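Local coordinates for protein F01G10.3, confirmed by transcript evidence (Caenorhabditis elegans, PDB 3K6J) that probably oxidises (3S)-3-hydroxyacyl-CoA substrates with NAD+, as the zinc-binding dehydrogenase part of a multifunctional enzyme, at residues 99-103 and 104-108; 110-113 and 114-118; 256-259 and 260-263. All blocks are in the same frame, centred on the assembly; numbering follows the deposited sequence.

Contact 1 (99-103 and 104-108); sequences AREKS and FKRLN. With PO4 (phosphate ion), chain D.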
# COMPACT_ATOMS: atom_id res chain seq x y z
N ALA A 99 4.23 19.13 9.15
CA ALA A 99 5.24 19.03 10.21
C ALA A 99 5.63 17.59 10.49
O ALA A 99 6.80 17.29 10.71
CB ALA A 99 4.73 19.69 11.52
N ARG A 100 4.64 16.71 10.51
CA ARG A 100 4.88 15.29 10.70
C ARG A 100 5.68 14.70 9.51
O ARG A 100 6.58 13.89 9.71
CB ARG A 100 3.55 14.58 10.90
CG ARG A 100 3.67 13.07 11.00
CD ARG A 100 2.36 12.42 11.40
NE ARG A 100 2.36 10.99 11.06
CZ ARG A 100 2.99 10.03 11.75
NH1 ARG A 100 3.69 10.33 12.85
NH2 ARG A 100 2.92 8.76 11.34
N GLU A 101 5.36 15.13 8.30
CA GLU A 101 6.01 14.58 7.10
C GLU A 101 7.48 15.02 7.00
O GLU A 101 8.34 14.22 6.63
CB GLU A 101 5.24 14.99 5.85
CG GLU A 101 3.92 14.24 5.68
CD GLU A 101 4.13 12.77 5.35
OE1 GLU A 101 4.38 12.45 4.17
OE2 GLU A 101 4.06 11.93 6.27
N LYS A 102 7.74 16.29 7.32
CA LYS A 102 9.10 16.81 7.37
C LYS A 102 9.91 16.04 8.41
O LYS A 102 11.03 15.63 8.14
CB LYS A 102 9.11 18.32 7.67
CG LYS A 102 8.58 19.17 6.54
CD LYS A 102 9.11 20.62 6.60
CE LYS A 102 8.61 21.34 7.83
NZ LYS A 102 9.51 22.47 8.14
N SER A 103 9.32 15.79 9.58
CA SER A 103 10.02 15.02 10.61
C SER A 103 10.45 13.61 10.14
O SER A 103 11.45 13.05 10.64
CB SER A 103 9.20 14.95 11.88
OG SER A 103 8.26 13.91 11.85
N PHE A 104 9.73 13.08 9.16
CA PHE A 104 10.07 11.81 8.55
C PHE A 104 10.90 11.95 7.28
O PHE A 104 11.27 10.94 6.69
CB PHE A 104 8.80 10.96 8.31
CG PHE A 104 8.19 10.42 9.59
CD1 PHE A 104 8.93 9.58 10.42
CD2 PHE A 104 6.90 10.76 9.97
CE1 PHE A 104 8.38 9.08 11.61
CE2 PHE A 104 6.34 10.25 11.17
CZ PHE A 104 7.08 9.41 11.98
N LYS A 105 11.18 13.19 6.86
CA LYS A 105 11.95 13.51 5.66
C LYS A 105 11.19 13.18 4.37
O LYS A 105 11.80 13.05 3.29
CB LYS A 105 13.34 12.86 5.67
CG LYS A 105 14.28 13.40 6.77
CD LYS A 105 15.72 13.50 6.26
CE LYS A 105 16.70 13.87 7.39
NZ LYS A 105 17.99 14.50 6.87
N ARG A 106 9.87 13.06 4.48
CA ARG A 106 9.03 12.80 3.32
C ARG A 106 8.74 14.07 2.54
O ARG A 106 8.45 14.02 1.35
CB ARG A 106 7.73 12.17 3.76
CG ARG A 106 7.95 10.89 4.46
CD ARG A 106 6.69 10.44 5.09
NE ARG A 106 6.89 9.20 5.80
CZ ARG A 106 5.98 8.67 6.61
NH1 ARG A 106 4.80 9.30 6.82
NH2 ARG A 106 6.25 7.52 7.20
N LEU A 107 8.79 15.20 3.24
CA LEU A 107 8.62 16.51 2.62
C LEU A 107 9.68 17.47 3.20
O LEU A 107 10.28 17.19 4.24
CB LEU A 107 7.23 17.09 2.90
CG LEU A 107 5.98 16.47 2.25
CD1 LEU A 107 4.72 17.07 2.89
CD2 LEU A 107 5.96 16.70 0.73
N ASN A 108 9.88 18.59 2.51
CA ASN A 108 10.74 19.67 3.01
C ASN A 108 10.09 21.03 2.67
O ASN A 108 9.14 21.07 1.89
CB ASN A 108 12.15 19.54 2.43
CG ASN A 108 12.19 19.64 0.92
OD1 ASN A 108 11.49 20.45 0.33
ND2 ASN A 108 13.00 18.80 0.28
P PO4 D . 0.75 11.13 7.23
O1 PO4 D . 1.72 9.99 7.40
O2 PO4 D . -0.66 10.62 7.28
O3 PO4 D . 0.96 12.15 8.33
O4 PO4 D . 0.99 11.77 5.88
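Glu-101 and Arg-106 form a salt bridge across the end of helix 87-103, with NH1 of Arg-106 2.8 Å from OE2 of Glu-101. OE2 lies close to the guanidinium plane of Arg-106 and receives its NH1 on the syn lone pair, the two group planes 55° apart. A bend at chi2 (-70°) folds the Glu-101 chain back toward the arginine, while OE1 is held by Asn-194. A phosphate ion, probably from the crystallisation liquor, lies beside the pair: its O1 is 3.2 Å from NH1 of Arg-106, and its O3 takes a weak hydrogen bond from NE of Arg-100. Both arginines thus reach the same anion, whose O4 also approaches OE2 of Glu-101 to 3.1 Å. With Arg-100 extended, the ring of Phe-104 meets a face of its guanidinium edge-on, CE2 3.1 Å from NH1, the planes 83° apart. OG of Ser-103 sits over one ring face and bonds back to O of Arg-100 (2.7 Å). CD1 of Leu-107 packs 3.7 Å from CB of Glu-101. The backbone closes the helix with Arg-106 N to Glu-101 O at 2.9 Å and Lys-105 N to Lys-102 O at 2.8 Å. With the positive phi of Lys-105, this pair of bonds makes a Schellman motif, the C-terminal cap of a helix in the Rossmann-type NAD-binding domain.

Contact 2 (110-113 and 114-118); sequences KRIE and KINAN
Arg-111, Ile-112 and Glu-113 each offer a carbonyl to the amide four residues on, the straightest bond being Asn-116 N to Ile-112 O (3.0 Å, 172°), while the first of the series, Lys-114 N to Lys-110 O, is long and weak. Among the side chains, Ile-112 and Asn-116 lie next to each other and point the same way. ND2 of the amide approaches CG2 of the isoleucine to 3.5 Å. That branch is the one anti to the backbone N of Ile-112, whereas CG1 leads off beside the N. The amide oxygen of Asn-116 turns to the hydroxyl of Tyr-98 on helix 87-103. Ile-115 folds CG1 over the preceding turn, 3.3 Å from O of Arg-111, and its side chain is buried against Ile-71 and Leu-75 of helix 64-75 as well as Tyr-98. Ile-112 also rests on Tyr-98. Lys-110, Glu-113 and Lys-114 are exposed. Chemically the helix is therefore amphipathic: a side bearing Ile-112 and Ile-115 meets the neighbouring helices, Asn-116 adds a polar tie at the border, and charged residues take the solvent side.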
# COMPACT_ATOMS: atom_id res chain seq x y z
N LYS A 110 10.89 23.45 0.74
CA LYS A 110 10.89 23.79 -0.69
C LYS A 110 9.73 23.09 -1.45
O LYS A 110 9.12 23.67 -2.37
CB LYS A 110 12.26 23.43 -1.30
CG LYS A 110 12.51 23.80 -2.79
CD LYS A 110 12.78 25.31 -3.04
CE LYS A 110 13.18 25.54 -4.51
NZ LYS A 110 13.09 26.98 -4.97
N ARG A 111 9.42 21.86 -1.06
CA ARG A 111 8.32 21.11 -1.70
C ARG A 111 6.96 21.60 -1.18
O ARG A 111 5.97 21.70 -1.92
CB ARG A 111 8.51 19.59 -1.51
CG ARG A 111 9.64 18.99 -2.39
CD ARG A 111 9.72 17.48 -2.31
NE ARG A 111 10.35 17.05 -1.06
CZ ARG A 111 10.54 15.78 -0.68
NH1 ARG A 111 10.13 14.80 -1.49
NH2 ARG A 111 11.14 15.50 0.49
N ILE A 112 6.93 21.95 0.10
CA ILE A 112 5.74 22.57 0.71
C ILE A 112 5.38 23.91 0.07
O ILE A 112 4.19 24.23 -0.09
CB ILE A 112 5.89 22.69 2.21
CG1 ILE A 112 5.82 21.28 2.84
CG2 ILE A 112 4.86 23.65 2.78
CD1 ILE A 112 6.13 21.22 4.32
N GLU A 113 6.40 24.67 -0.34
CA GLU A 113 6.23 25.90 -1.08
C GLU A 113 5.50 25.62 -2.39
O GLU A 113 4.55 26.32 -2.74
CB GLU A 113 7.59 26.54 -1.34
CG GLU A 113 7.55 28.00 -1.81
CD GLU A 113 8.95 28.60 -2.01
OE1 GLU A 113 9.22 29.19 -3.08
OE2 GLU A 113 9.80 28.46 -1.11
N LYS A 114 5.96 24.59 -3.12
CA LYS A 114 5.34 24.21 -4.39
C LYS A 114 3.88 23.72 -4.21
O LYS A 114 3.01 24.09 -4.99
CB LYS A 114 6.18 23.13 -5.08
CG LYS A 114 5.93 22.99 -6.56
CD LYS A 114 6.72 21.80 -7.07
CE LYS A 114 6.92 21.82 -8.57
NZ LYS A 114 5.69 22.17 -9.30
N ILE A 115 3.63 22.91 -3.19
CA ILE A 115 2.26 22.46 -2.87
C ILE A 115 1.35 23.68 -2.65
O ILE A 115 0.33 23.81 -3.31
CB ILE A 115 2.21 21.52 -1.64
CG1 ILE A 115 2.99 20.23 -1.94
CG2 ILE A 115 0.77 21.19 -1.26
CD1 ILE A 115 3.30 19.40 -0.71
N ASN A 116 1.74 24.56 -1.72
CA ASN A 116 0.98 25.78 -1.40
C ASN A 116 0.70 26.74 -2.56
O ASN A 116 -0.33 27.40 -2.58
CB ASN A 116 1.62 26.52 -0.23
CG ASN A 116 1.47 25.75 1.09
OD1 ASN A 116 0.58 24.92 1.23
ND2 ASN A 116 2.36 26.01 2.04
N ALA A 117 1.60 26.80 -3.54
CA ALA A 117 1.39 27.65 -4.70
C ALA A 117 0.36 27.03 -5.67
O ALA A 117 -0.07 27.69 -6.63
CB ALA A 117 2.71 27.85 -5.42
N ASN A 118 -0.00 25.77 -5.42
CA ASN A 118 -0.88 25.01 -6.29
C ASN A 118 -2.17 24.55 -5.61
O ASN A 118 -3.13 24.22 -6.28
CB ASN A 118 -0.15 23.79 -6.85
CG ASN A 118 0.89 24.16 -7.85
OD1 ASN A 118 2.09 24.16 -7.55
ND2 ASN A 118 0.46 24.50 -9.05

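Contact 3 (256-259 and 260-263); sequences GYLP and HQID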
# COMPACT_ATOMS: atom_id res chain seq x y z
N GLY A 256 17.43 -16.16 17.79
CA GLY A 256 17.74 -15.12 18.76
C GLY A 256 17.80 -13.73 18.19
O GLY A 256 18.39 -12.85 18.80
N TYR A 257 17.20 -13.52 17.02
CA TYR A 257 17.39 -12.25 16.31
C TYR A 257 16.65 -11.08 16.97
O TYR A 257 15.53 -11.21 17.42
CB TYR A 257 17.02 -12.37 14.84
CG TYR A 257 17.98 -13.21 14.01
CD1 TYR A 257 17.84 -14.59 13.94
CD2 TYR A 257 19.01 -12.61 13.28
CE1 TYR A 257 18.70 -15.36 13.17
CE2 TYR A 257 19.89 -13.38 12.50
CZ TYR A 257 19.72 -14.76 12.46
OH TYR A 257 20.57 -15.55 11.71
N LEU A 258 17.34 -9.94 17.03
CA LEU A 258 16.80 -8.71 17.58
C LEU A 258 16.28 -7.85 16.43
O LEU A 258 16.71 -8.01 15.28
CB LEU A 258 17.87 -7.95 18.39
CG LEU A 258 18.83 -8.69 19.32
CD1 LEU A 258 19.64 -7.72 20.18
CD2 LEU A 258 18.11 -9.72 20.20
N PRO A 259 15.32 -6.94 16.73
CA PRO A 259 14.69 -6.14 15.70
C PRO A 259 15.65 -5.48 14.73
O PRO A 259 15.49 -5.67 13.52
CB PRO A 259 13.91 -5.12 16.52
CG PRO A 259 13.41 -5.96 17.65
CD PRO A 259 14.60 -6.82 18.01
N HIS A 260 16.63 -4.74 15.24
CA HIS A 260 17.56 -4.02 14.36
C HIS A 260 18.36 -4.97 13.46
O HIS A 260 18.82 -4.56 12.42
CB HIS A 260 18.49 -3.08 15.14
CG HIS A 260 19.51 -3.81 15.97
ND1 HIS A 260 19.20 -4.41 17.18
CD2 HIS A 260 20.83 -4.05 15.76
CE1 HIS A 260 20.29 -4.98 17.67
NE2 HIS A 260 21.29 -4.78 16.83
N GLN A 261 18.50 -6.24 13.87
CA GLN A 261 19.23 -7.24 13.06
C GLN A 261 18.42 -7.72 11.86
O GLN A 261 18.90 -7.73 10.72
CB GLN A 261 19.69 -8.42 13.91
CG GLN A 261 20.50 -8.00 15.12
CD GLN A 261 21.15 -9.16 15.81
OE1 GLN A 261 20.48 -10.10 16.23
NE2 GLN A 261 22.47 -9.10 15.94
N ILE A 262 17.18 -8.11 12.14
CA ILE A 262 16.20 -8.42 11.10
C ILE A 262 16.00 -7.24 10.13
O ILE A 262 16.13 -7.40 8.92
CB ILE A 262 14.86 -8.81 11.74
CG1 ILE A 262 15.04 -10.14 12.49
CG2 ILE A 262 13.76 -8.86 10.67
CD1 ILE A 262 14.17 -10.31 13.66
N ASP A 263 15.71 -6.07 10.68
CA ASP A 263 15.45 -4.90 9.85
C ASP A 263 16.66 -4.56 8.98
O ASP A 263 16.52 -4.11 7.84
CB ASP A 263 15.06 -3.72 10.73
CG ASP A 263 13.67 -3.88 11.34
OD1 ASP A 263 13.00 -4.91 11.11
OD2 ASP A 263 13.23 -2.96 12.06
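Pro-259, Leu-258 and His-260 have the most surface buried here, and they form the N-cap and the start of helix 259-269. Leu-258 is the N-cap residue. Its carbonyl oxygen accepts two bonds, from Gln-261 N (2.9 Å), placed above the carbonyl plane, and from Ile-262 N (3.2 Å), nearly in line with the C=O. Pro-259, in the first helical position, has no N-H to offer, but its own carbonyl receives Asp-263 N at 2.9 Å in an almost straight bond (174°). The side chain of His-260 lies next to that of Leu-258, both pointing the same way, and CD1 of the leucine meets the ring edge at CE1 (3.8 Å). The chi1 of His-260, 70°, sets CG between the backbone N and the carbonyl carbon, swinging the imidazole back to the leucine. Gln-261 returns from the third helical position to the cap: its OE1 takes Leu-258 N at 3.2 Å, one half of a capping box, the reciprocal half being absent because leucine has no side-chain acceptor. Just before the cap, CB of Tyr-257 touches CD1 of Ile-262 at 3.7 Å, forming a hydrophobic staple. The turn is wedged among three helices. Pro-259 and Ile-262 press on Met-252 of helix 234-253 and Met-276 of helix 275-282, while Leu-258 packs on helix 333-341, whose Arg-340 also bonds to O of Gly-256.

How the contacts relate
The three contacts follow in series along the chain, and all concern helix ends or turns. Contacts 1 and 2, with centres 13 Å apart, belong to the NAD-binding domain and adjoin one another: helix 87-103 ends in contact 1, and the chain then turns into helix 109-116, which holds contact 2 and leads to edge strand 119-122 of the mixed sheet. Lys-102 packs on Ile-112 from helix to helix, and Leu-107 of the connecting loop rests on Ile-115. Contact 3 starts helix 259-269; its centre is 26 Å from that of contact 1 and 39 Å from that of contact 2. Contacts 1 and 2 thus form one continuous region, and contact 3 lies apart in the helical C-terminal domain.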